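Local coordinates for PTS system, nitrogen regulatory IIA protein (Neisseria meningitidis, PDB 2A0J) that probably acts in nitrogen regulation as a IIA component of the phosphotransferase system, with likely roles in phosphohistidine phosphotransfer and protein kinase activation, at residues Val73-Thr83 and Val97-Glu107; Lys123-Leu133 and Ala139-Thr147. All coordinates share one frame; numbering follows the deposited sequence.

Contact 1 of 2, residues Val73-Thr83 and Val97-Glu107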
loop_
_atom_site.group_PDB
_atom_site.type_symbol
_atom_site.label_atom_id
_atom_site.label_comp_id
_atom_site.label_asym_id
_atom_site.label_seq_id
_atom_site.Cartn_x
_atom_site.Cartn_y
_atom_site.Cartn_z
ATOM N N VAL A 73 -10.259 -11.230 -7.923
ATOM C CA VAL A 73 -10.610 -10.331 -6.822
ATOM C C VAL A 73 -11.983 -9.711 -7.104
ATOM O O VAL A 73 -12.198 -9.128 -8.160
ATOM C CB VAL A 73 -9.537 -9.211 -6.652
ATOM C CG1 VAL A 73 -9.864 -8.323 -5.445
ATOM C CG2 VAL A 73 -8.163 -9.847 -6.472
ATOM N N LYS A 74 -12.911 -9.855 -6.161
ATOM C CA LYS A 74 -14.259 -9.326 -6.333
ATOM C C LYS A 74 -14.556 -8.113 -5.466
ATOM O O LYS A 74 -15.582 -7.453 -5.632
ATOM C CB LYS A 74 -15.300 -10.420 -6.072
ATOM C CG LYS A 74 -15.233 -11.562 -7.077
ATOM C CD LYS A 74 -15.243 -11.023 -8.506
ATOM C CE LYS A 74 -14.981 -12.112 -9.533
ATOM N NZ LYS A 74 -14.815 -11.534 -10.896
ATOM N N GLN A 75 -13.659 -7.823 -4.536
ATOM C CA GLN A 75 -13.826 -6.675 -3.668
ATOM C C GLN A 75 -12.459 -6.107 -3.358
ATOM O O GLN A 75 -11.537 -6.841 -3.022
ATOM C CB GLN A 75 -14.538 -7.068 -2.372
ATOM C CG GLN A 75 -14.696 -5.906 -1.402
ATOM C CD GLN A 75 -15.545 -6.257 -0.199
ATOM O OE1 GLN A 75 -15.307 -7.264 0.469
ATOM N NE2 GLN A 75 -16.539 -5.423 0.089
ATOM N N ALA A 76 -12.331 -4.796 -3.490
ATOM C CA ALA A 76 -11.069 -4.130 -3.220
ATOM C C ALA A 76 -10.575 -4.420 -1.805
ATOM O O ALA A 76 -11.358 -4.571 -0.871
ATOM C CB ALA A 76 -11.221 -2.632 -3.418
ATOM N N THR A 77 -9.262 -4.496 -1.655
ATOM C CA THR A 77 -8.668 -4.751 -0.358
ATOM C C THR A 77 -7.325 -4.031 -0.313
ATOM O O THR A 77 -6.671 -3.861 -1.346
ATOM C CB THR A 77 -8.468 -6.264 -0.132
ATOM O OG1 THR A 77 -8.025 -6.490 1.211
ATOM C CG2 THR A 77 -7.450 -6.829 -1.124
ATOM N N GLY A 78 -6.926 -3.588 0.875
ATOM C CA GLY A 78 -5.664 -2.883 1.004
ATOM C C GLY A 78 -4.941 -3.138 2.312
ATOM O O GLY A 78 -5.407 -3.895 3.164
ATOM N N ALA A 79 -3.785 -2.503 2.465
ATOM C CA ALA A 79 -2.985 -2.640 3.674
ATOM C C ALA A 79 -2.067 -1.436 3.780
ATOM O O ALA A 79 -1.845 -0.726 2.797
ATOM C CB ALA A 79 -2.157 -3.918 3.624
ATOM N N PHE A 80 -1.539 -1.200 4.975
ATOM C CA PHE A 80 -0.632 -0.085 5.171
ATOM C C PHE A 80 0.577 -0.566 5.960
ATOM O O PHE A 80 0.427 -1.279 6.954
ATOM C CB PHE A 80 -1.323 1.052 5.926
ATOM C CG PHE A 80 -0.491 2.293 6.019
ATOM C CD1 PHE A 80 -0.345 3.127 4.913
ATOM C CD2 PHE A 80 0.195 2.602 7.190
ATOM C CE1 PHE A 80 0.479 4.252 4.967
ATOM C CE2 PHE A 80 1.023 3.727 7.256
ATOM C CZ PHE A 80 1.165 4.553 6.138
ATOM N N ILE A 81 1.770 -0.175 5.512
ATOM C CA ILE A 81 3.010 -0.569 6.177
ATOM C C ILE A 81 3.950 0.587 6.497
ATOM O O ILE A 81 4.235 1.424 5.641
ATOM C CB ILE A 81 3.821 -1.562 5.332
ATOM C CG1 ILE A 81 3.005 -2.825 5.068
ATOM C CG2 ILE A 81 5.129 -1.888 6.048
ATOM C CD1 ILE A 81 3.768 -3.890 4.286
ATOM N N ARG A 82 4.434 0.607 7.737
ATOM C CA ARG A 82 5.384 1.614 8.212
ATOM C C ARG A 82 6.654 0.822 8.521
ATOM O O ARG A 82 6.669 -0.018 9.427
ATOM C CB ARG A 82 4.874 2.291 9.489
ATOM C CG ARG A 82 4.932 3.816 9.473
ATOM C CD ARG A 82 5.905 4.363 10.496
ATOM N NE ARG A 82 5.604 3.884 11.846
ATOM C CZ ARG A 82 4.738 4.447 12.678
ATOM N NH1 ARG A 82 4.067 5.528 12.324
ATOM N NH2 ARG A 82 4.546 3.923 13.873
ATOM N N THR A 83 7.706 1.078 7.750
ATOM C CA THR A 83 8.972 0.374 7.912
ATOM C C THR A 83 9.822 0.921 9.062
ATOM O O THR A 83 9.783 2.111 9.368
ATOM C CB THR A 83 9.785 0.422 6.588
ATOM O OG1 THR A 83 9.964 1.786 6.177
ATOM C CG2 THR A 83 9.043 -0.341 5.475
ATOM N N VAL A 97 11.696 4.687 0.802
ATOM C CA VAL A 97 10.344 4.850 1.348
ATOM C C VAL A 97 10.080 4.163 2.689
ATOM O O VAL A 97 10.606 3.079 2.968
ATOM C CB VAL A 97 9.280 4.349 0.340
ATOM C CG1 VAL A 97 9.584 4.893 -1.048
ATOM C CG2 VAL A 97 9.238 2.836 0.339
ATOM N N SER A 98 9.240 4.791 3.511
ATOM C CA SER A 98 8.903 4.238 4.824
ATOM C C SER A 98 7.399 4.079 5.009
ATOM O O SER A 98 6.940 3.462 5.973
ATOM C CB SER A 98 9.464 5.128 5.941
ATOM O OG SER A 98 10.880 5.037 6.017
ATOM N N LEU A 99 6.633 4.647 4.087
ATOM C CA LEU A 99 5.181 4.561 4.150
ATOM C C LEU A 99 4.637 3.879 2.898
ATOM O O LEU A 99 4.689 4.435 1.802
ATOM C CB LEU A 99 4.591 5.959 4.319
ATOM C CG LEU A 99 5.092 6.659 5.588
ATOM C CD1 LEU A 99 4.313 7.944 5.828
ATOM C CD2 LEU A 99 4.942 5.725 6.778
ATOM N N ILE A 100 4.117 2.667 3.068
ATOM C CA ILE A 100 3.599 1.902 1.939
ATOM C C ILE A 100 2.113 1.523 2.031
ATOM O O ILE A 100 1.687 0.852 2.972
ATOM C CB ILE A 100 4.423 0.578 1.729
ATOM C CG1 ILE A 100 5.927 0.878 1.681
ATOM C CG2 ILE A 100 4.007 -0.106 0.428
ATOM C CD1 ILE A 100 6.580 1.051 3.037
ATOM N N PHE A 101 1.327 1.960 1.047
ATOM C CA PHE A 101 -0.090 1.615 0.997
ATOM C C PHE A 101 -0.308 0.686 -0.214
ATOM O O PHE A 101 -0.076 1.082 -1.356
ATOM C CB PHE A 101 -0.961 2.877 0.872
ATOM C CG PHE A 101 -2.432 2.620 1.082
ATOM C CD1 PHE A 101 -3.171 1.895 0.145
ATOM C CD2 PHE A 101 -3.067 3.052 2.242
ATOM C CE1 PHE A 101 -4.521 1.599 0.363
ATOM C CE2 PHE A 101 -4.420 2.762 2.473
ATOM C CZ PHE A 101 -5.145 2.034 1.532
ATOM N N ILE A 102 -0.733 -0.552 0.042
ATOM C CA ILE A 102 -0.961 -1.519 -1.035
ATOM C C ILE A 102 -2.444 -1.669 -1.315
ATOM O O ILE A 102 -3.249 -1.718 -0.394
ATOM C CB ILE A 102 -0.417 -2.926 -0.695
ATOM C CG1 ILE A 102 1.002 -2.834 -0.131
ATOM C CG2 ILE A 102 -0.432 -3.794 -1.943
ATOM C CD1 ILE A 102 1.060 -2.471 1.353
ATOM N N LEU A 103 -2.798 -1.747 -2.592
ATOM C CA LEU A 103 -4.191 -1.900 -2.993
ATOM C C LEU A 103 -4.387 -2.975 -4.056
ATOM O O LEU A 103 -3.721 -2.956 -5.091
ATOM C CB LEU A 103 -4.739 -0.580 -3.536
ATOM C CG LEU A 103 -6.212 -0.664 -3.957
ATOM C CD1 LEU A 103 -7.070 -0.893 -2.721
ATOM C CD2 LEU A 103 -6.644 0.600 -4.668
ATOM N N LEU A 104 -5.304 -3.905 -3.790
ATOM C CA LEU A 104 -5.643 -4.978 -4.732
ATOM C C LEU A 104 -7.102 -4.753 -5.160
ATOM O O LEU A 104 -8.013 -4.782 -4.329
ATOM C CB LEU A 104 -5.524 -6.348 -4.069
ATOM C CG LEU A 104 -4.518 -7.352 -4.624
ATOM C CD1 LEU A 104 -4.860 -8.719 -4.033
ATOM C CD2 LEU A 104 -4.566 -7.404 -6.155
ATOM N N VAL A 105 -7.329 -4.544 -6.452
ATOM C CA VAL A 105 -8.680 -4.286 -6.926
ATOM C C VAL A 105 -9.230 -5.285 -7.938
ATOM O O VAL A 105 -8.480 -5.919 -8.682
ATOM C CB VAL A 105 -8.771 -2.865 -7.544
ATOM C CG1 VAL A 105 -8.409 -1.829 -6.497
ATOM C CG2 VAL A 105 -7.832 -2.740 -8.745
ATOM N N PRO A 106 -10.558 -5.467 -7.952
ATOM C CA PRO A 106 -11.139 -6.405 -8.919
ATOM C C PRO A 106 -10.989 -5.800 -10.315
ATOM O O PRO A 106 -10.700 -4.611 -10.452
ATOM C CB PRO A 106 -12.603 -6.506 -8.473
ATOM C CG PRO A 106 -12.855 -5.195 -7.780
ATOM C CD PRO A 106 -11.578 -4.985 -7.005
ATOM N N GLU A 107 -11.168 -6.607 -11.350
ATOM C CA GLU A 107 -11.049 -6.095 -12.704
ATOM C C GLU A 107 -12.441 -5.739 -13.224
ATOM O O GLU A 107 -13.061 -6.538 -13.925
ATOM C CB GLU A 107 -10.408 -7.153 -13.605
ATOM C CG GLU A 107 -9.588 -6.579 -14.752
ATOM C CD GLU A 107 -9.215 -7.623 -15.786
ATOM O OE1 GLU A 107 -8.349 -7.331 -16.638
ATOM O OE2 GLU A 107 -9.794 -8.732 -15.757
HETATM O O HOH W 1 11.484 4.024 8.315
#

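Contact 2 of 2, residues Lys123-Leu133 and Ala139-Thr147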
loop_
_atom_site.group_PDB
_atom_site.type_symbol
_atom_site.label_atom_id
_atom_site.label_comp_id
_atom_site.label_asym_id
_atom_site.label_seq_id
_atom_site.Cartn_x
_atom_site.Cartn_y
_atom_site.Cartn_z
ATOM N N LYS A 123 -3.396 13.035 -0.071
ATOM C CA LYS A 123 -3.035 13.068 1.338
ATOM C C LYS A 123 -1.531 12.996 1.531
ATOM O O LYS A 123 -0.963 13.735 2.343
ATOM C CB LYS A 123 -3.682 11.909 2.095
ATOM C CG LYS A 123 -5.182 11.990 2.222
ATOM C CD LYS A 123 -5.690 10.936 3.189
ATOM C CE LYS A 123 -7.168 11.135 3.526
ATOM N NZ LYS A 123 -7.427 12.411 4.254
ATOM N N PHE A 124 -0.895 12.103 0.777
ATOM C CA PHE A 124 0.547 11.894 0.861
ATOM C C PHE A 124 1.397 13.053 0.341
ATOM O O PHE A 124 2.591 13.143 0.647
ATOM C CB PHE A 124 0.933 10.603 0.130
ATOM C CG PHE A 124 0.327 9.364 0.730
ATOM C CD1 PHE A 124 0.221 9.222 2.111
ATOM C CD2 PHE A 124 -0.122 8.330 -0.082
ATOM C CE1 PHE A 124 -0.326 8.066 2.676
ATOM C CE2 PHE A 124 -0.672 7.166 0.472
ATOM C CZ PHE A 124 -0.774 7.035 1.853
ATOM N N SER A 125 0.794 13.942 -0.438
ATOM C CA SER A 125 1.537 15.078 -0.970
ATOM C C SER A 125 1.697 16.161 0.086
ATOM O O SER A 125 2.449 17.115 -0.108
ATOM C CB SER A 125 0.824 15.659 -2.193
ATOM O OG SER A 125 -0.486 16.088 -1.861
ATOM N N GLN A 126 0.991 16.004 1.203
ATOM C CA GLN A 126 1.038 16.976 2.293
ATOM C C GLN A 126 2.080 16.610 3.327
ATOM O O GLN A 126 2.033 15.528 3.916
ATOM C CB GLN A 126 -0.321 17.079 2.972
ATOM C CG GLN A 126 -1.426 17.551 2.063
ATOM C CD GLN A 126 -2.718 17.736 2.816
ATOM O OE1 GLN A 126 -2.748 18.398 3.857
ATOM N NE2 GLN A 126 -3.799 17.156 2.300
ATOM N N LYS A 127 3.013 17.528 3.558
ATOM C CA LYS A 127 4.092 17.298 4.503
ATOM C C LYS A 127 3.629 16.912 5.907
ATOM O O LYS A 127 4.150 15.966 6.500
ATOM C CB LYS A 127 4.993 18.532 4.581
ATOM C CG LYS A 127 6.222 18.315 5.451
ATOM C CD LYS A 127 7.228 19.431 5.302
ATOM C CE LYS A 127 8.455 19.153 6.149
ATOM N NZ LYS A 127 9.070 17.845 5.797
ATOM N N SER A 128 2.654 17.642 6.437
ATOM C CA SER A 128 2.155 17.366 7.778
ATOM C C SER A 128 1.473 16.004 7.901
ATOM O O SER A 128 1.509 15.396 8.964
ATOM C CB SER A 128 1.209 18.483 8.224
ATOM O OG SER A 128 0.241 18.744 7.232
ATOM N N ILE A 129 0.851 15.522 6.827
ATOM C CA ILE A 129 0.203 14.217 6.869
ATOM C C ILE A 129 1.254 13.110 6.914
ATOM O O ILE A 129 1.107 12.131 7.649
ATOM C CB ILE A 129 -0.702 13.977 5.646
ATOM C CG1 ILE A 129 -1.962 14.843 5.752
ATOM C CG2 ILE A 129 -1.064 12.487 5.555
ATOM C CD1 ILE A 129 -2.890 14.734 4.554
ATOM N N ARG A 130 2.313 13.268 6.124
ATOM C CA ARG A 130 3.386 12.280 6.098
ATOM C C ARG A 130 4.120 12.279 7.435
ATOM O O ARG A 130 4.538 11.229 7.929
ATOM C CB ARG A 130 4.383 12.583 4.972
ATOM C CG ARG A 130 3.803 12.538 3.564
ATOM C CD ARG A 130 4.920 12.573 2.528
ATOM N NE ARG A 130 5.851 13.677 2.744
ATOM C CZ ARG A 130 5.796 14.849 2.114
ATOM N NH1 ARG A 130 4.850 15.089 1.211
ATOM N NH2 ARG A 130 6.698 15.782 2.389
ATOM N N GLU A 131 4.278 13.465 8.015
ATOM C CA GLU A 131 4.953 13.597 9.299
ATOM C C GLU A 131 4.178 12.894 10.407
ATOM O O GLU A 131 4.779 12.271 11.280
ATOM C CB GLU A 131 5.151 15.075 9.646
ATOM C CG GLU A 131 6.340 15.709 8.944
ATOM C CD GLU A 131 6.466 17.192 9.222
ATOM O OE1 GLU A 131 7.528 17.768 8.900
ATOM O OE2 GLU A 131 5.502 17.782 9.753
ATOM N N SER A 132 2.849 12.992 10.367
ATOM C CA SER A 132 2.004 12.340 11.365
ATOM C C SER A 132 2.090 10.823 11.226
ATOM O O SER A 132 2.269 10.112 12.219
ATOM C CB SER A 132 0.545 12.776 11.206
ATOM O OG SER A 132 0.360 14.097 11.666
ATOM N N LEU A 133 1.959 10.339 9.991
ATOM C CA LEU A 133 2.025 8.908 9.706
ATOM C C LEU A 133 3.356 8.312 10.145
ATOM O O LEU A 133 3.460 7.102 10.352
ATOM C CB LEU A 133 1.788 8.644 8.211
ATOM C CG LEU A 133 0.332 8.845 7.762
ATOM C CD1 LEU A 133 0.247 8.938 6.260
ATOM C CD2 LEU A 133 -0.528 7.701 8.276
ATOM N N ALA A 139 -2.368 2.096 15.449
ATOM C CA ALA A 139 -2.883 1.845 14.109
ATOM C C ALA A 139 -4.182 2.621 13.925
ATOM O O ALA A 139 -4.518 3.023 12.812
ATOM C CB ALA A 139 -3.124 0.351 13.912
ATOM N N GLU A 140 -4.910 2.826 15.022
ATOM C CA GLU A 140 -6.164 3.573 14.977
ATOM C C GLU A 140 -5.886 5.001 14.500
ATOM O O GLU A 140 -6.654 5.561 13.719
ATOM C CB GLU A 140 -6.853 3.597 16.355
ATOM C CG GLU A 140 -6.001 3.132 17.542
ATOM C CD GLU A 140 -5.915 1.613 17.684
ATOM O OE1 GLU A 140 -4.789 1.081 17.604
ATOM O OE2 GLU A 140 -6.971 0.956 17.887
ATOM N N GLU A 141 -4.787 5.588 14.971
ATOM C CA GLU A 141 -4.405 6.933 14.547
ATOM C C GLU A 141 -4.112 6.901 13.042
ATOM O O GLU A 141 -4.479 7.823 12.306
ATOM C CB GLU A 141 -3.159 7.406 15.306
ATOM C CG GLU A 141 -3.394 7.676 16.784
ATOM C CD GLU A 141 -2.103 7.768 17.578
ATOM O OE1 GLU A 141 -1.391 6.746 17.674
ATOM O OE2 GLU A 141 -1.797 8.860 18.108
ATOM N N VAL A 142 -3.445 5.840 12.588
ATOM C CA VAL A 142 -3.145 5.706 11.165
ATOM C C VAL A 142 -4.433 5.727 10.342
ATOM O O VAL A 142 -4.519 6.428 9.332
ATOM C CB VAL A 142 -2.386 4.401 10.873
ATOM C CG1 VAL A 142 -2.273 4.180 9.376
ATOM C CG2 VAL A 142 -1.003 4.467 11.501
ATOM N N ARG A 143 -5.433 4.963 10.779
ATOM C CA ARG A 143 -6.711 4.916 10.076
ATOM C C ARG A 143 -7.387 6.277 10.085
ATOM O O ARG A 143 -7.880 6.738 9.057
ATOM C CB ARG A 143 -7.658 3.892 10.717
ATOM C CG ARG A 143 -7.331 2.443 10.417
ATOM C CD ARG A 143 -8.392 1.494 10.967
ATOM N NE ARG A 143 -9.676 1.588 10.273
ATOM C CZ ARG A 143 -10.664 2.401 10.622
ATOM N NH1 ARG A 143 -10.533 3.202 11.669
ATOM N NH2 ARG A 143 -11.788 2.411 9.918
ATOM N N ALA A 144 -7.414 6.911 11.253
ATOM C CA ALA A 144 -8.036 8.219 11.407
ATOM C C ALA A 144 -7.441 9.207 10.414
ATOM O O ALA A 144 -8.163 9.986 9.793
ATOM C CB ALA A 144 -7.849 8.729 12.843
ATOM N N ILE A 145 -6.122 9.174 10.262
ATOM C CA ILE A 145 -5.461 10.075 9.331
ATOM C C ILE A 145 -5.787 9.705 7.883
ATOM O O ILE A 145 -6.152 10.563 7.084
ATOM C CB ILE A 145 -3.929 10.055 9.526
ATOM C CG1 ILE A 145 -3.581 10.534 10.938
ATOM C CG2 ILE A 145 -3.259 10.930 8.466
ATOM C CD1 ILE A 145 -2.138 10.289 11.341
ATOM N N LEU A 146 -5.677 8.425 7.548
ATOM C CA LEU A 146 -5.949 7.989 6.186
ATOM C C LEU A 146 -7.411 8.121 5.766
ATOM O O LEU A 146 -7.734 7.963 4.591
ATOM C CB LEU A 146 -5.485 6.545 5.990
ATOM C CG LEU A 146 -3.981 6.291 6.112
ATOM C CD1 LEU A 146 -3.684 4.820 5.854
ATOM C CD2 LEU A 146 -3.238 7.164 5.125
ATOM N N THR A 147 -8.294 8.412 6.715
ATOM C CA THR A 147 -9.713 8.565 6.402
ATOM C C THR A 147 -10.205 9.967 6.768
ATOM O O THR A 147 -11.380 10.271 6.487
ATOM C CB THR A 147 -10.566 7.526 7.157
ATOM O OG1 THR A 147 -10.029 6.218 6.940
ATOM C CG2 THR A 147 -11.998 7.549 6.659
#

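Contact 1 of 2, residues Val73-Thr83 and Val97-Glu107
The carbonyl oxygen of Ile100 accepts the backbone N-H of Ile81 (Ile81 N to Ile100 O 2.7 Å), and the CA of Phe80 also approaches it in a CH···O contact. The bond belongs to an antiparallel ladder joining strands 77-83 and 97-106, the two central strands of the mixed four-stranded sheet of this IIA domain. Reciprocal bonds close the pairs Thr77-Leu104, Ala79-Ile102 and Ile81-Ile100; the straightest runs from Leu104 N to Thr77 O (2.8 Å, 178° at the hydrogen). The face carrying Thr77, Ala79, Ile81, Ile100 and Ile102 is partly roofed by helix 22-33, whose Leu25 and Leu33 lie on these isoleucines and on Ala79. At one end of this face Thr77 places OG1 anti to its backbone N (chi1 -173°), leaving Thr77 CG2 alongside Leu104 CB at 3.6 Å while OG1 bonds to Glu36.

On the other face, the non-hydrogen-bonded pair Phe80-Phe101 sets its side chains roughly at right angles. CD2 of Phe101 comes to the edge of the Phe80 ring, 3.8 Å from Phe80 CD1, and the carbonyl oxygen of Ala79 sits over one face of the Phe101 ring, offset toward its rim. The far end of Phe80 meets Leu99, where Phe80 CZ lies 4.0 Å from Leu99 CD2. Beyond the ladder proper, Thr83 N donates to Ser98 O, and one water then bridges the strands, donating to Thr83 O (2.8 Å) and lying 2.6 Å from Ser98 OG.

Contact 2 of 2, residues Lys123-Leu133 and Ala139-Thr147
Helices 127-133 and 139-146 run almost antiparallel at an angle of 164°, the axes of these short segments approaching to 10.5 Å at closest, with Leu133 nearest Val142 and Ile129 nearest Ile145 along the backbones. Ile145 is the main wedge of this helical hairpin at the C-terminal end of the chain. Its CG2, anti to the backbone N, meets CG2 of Ile129 at 4.0 Å, the two side chains lying alongside but running opposite ways. The other branch of Ile145, lying anti to the carbonyl carbon (chi1 -62°), carries CD1 to within 3.7 Å of Ser132 CB.

Deeper in, Leu133 lies roughly perpendicular to both Val142 and Leu146: its CD2 touches Val142 CG1, and its CD1 reaches Leu146 CD2 at 4.1 Å. The same Leu146 methyl also lies 3.9 Å from CE1 of Phe124, whose ring receives Leu133 CD1 at its edge and packs beyond the hairpin on Val63 and Ile65 of strand 63-70. The turn between helices 110-124 and 127-135 is braced by Arg130, which donates NH1 to Phe124 O (3.0 Å, 172° at the hydrogen) with the oxygen close to the guanidinium plane.

Beside the last turn of helix 139-146, Lys123 lays the end of its chain, with CE 3.4 Å from Leu146 O and NZ 3.6 Å from Ile145 O. Its positive charge is probably favourable next to these C-terminal carbonyls. The remaining contacts join carbon atoms, and without hydrogen bonds between the segments, cohesion probably comes chiefly from burial of apolar surface.

In the fold
Along the chain, contact 1 is complete before contact 2 begins, with helix 110-124 leading from strand 97-106 into the second pairing. Their centres lie 15 Å apart: 73-83 with 97-107 forms the middle of the sheet near the centre of the molecule, and 123-133 with 139-147 packs against one end of the sheet face that carries Phe80 and Leu99. Phe80 meets Val142 and Leu146, while Leu99 packs on Leu133. A probable hydrogen bond from Arg82 NH1 to Leu133 O (2.6 Å) also links the two contacts, and Arg82 bonds to Leu15 and Val136 as well. The C-terminal helices thus pack directly on the sheet, and part of contact 2 joins the core around Phe80.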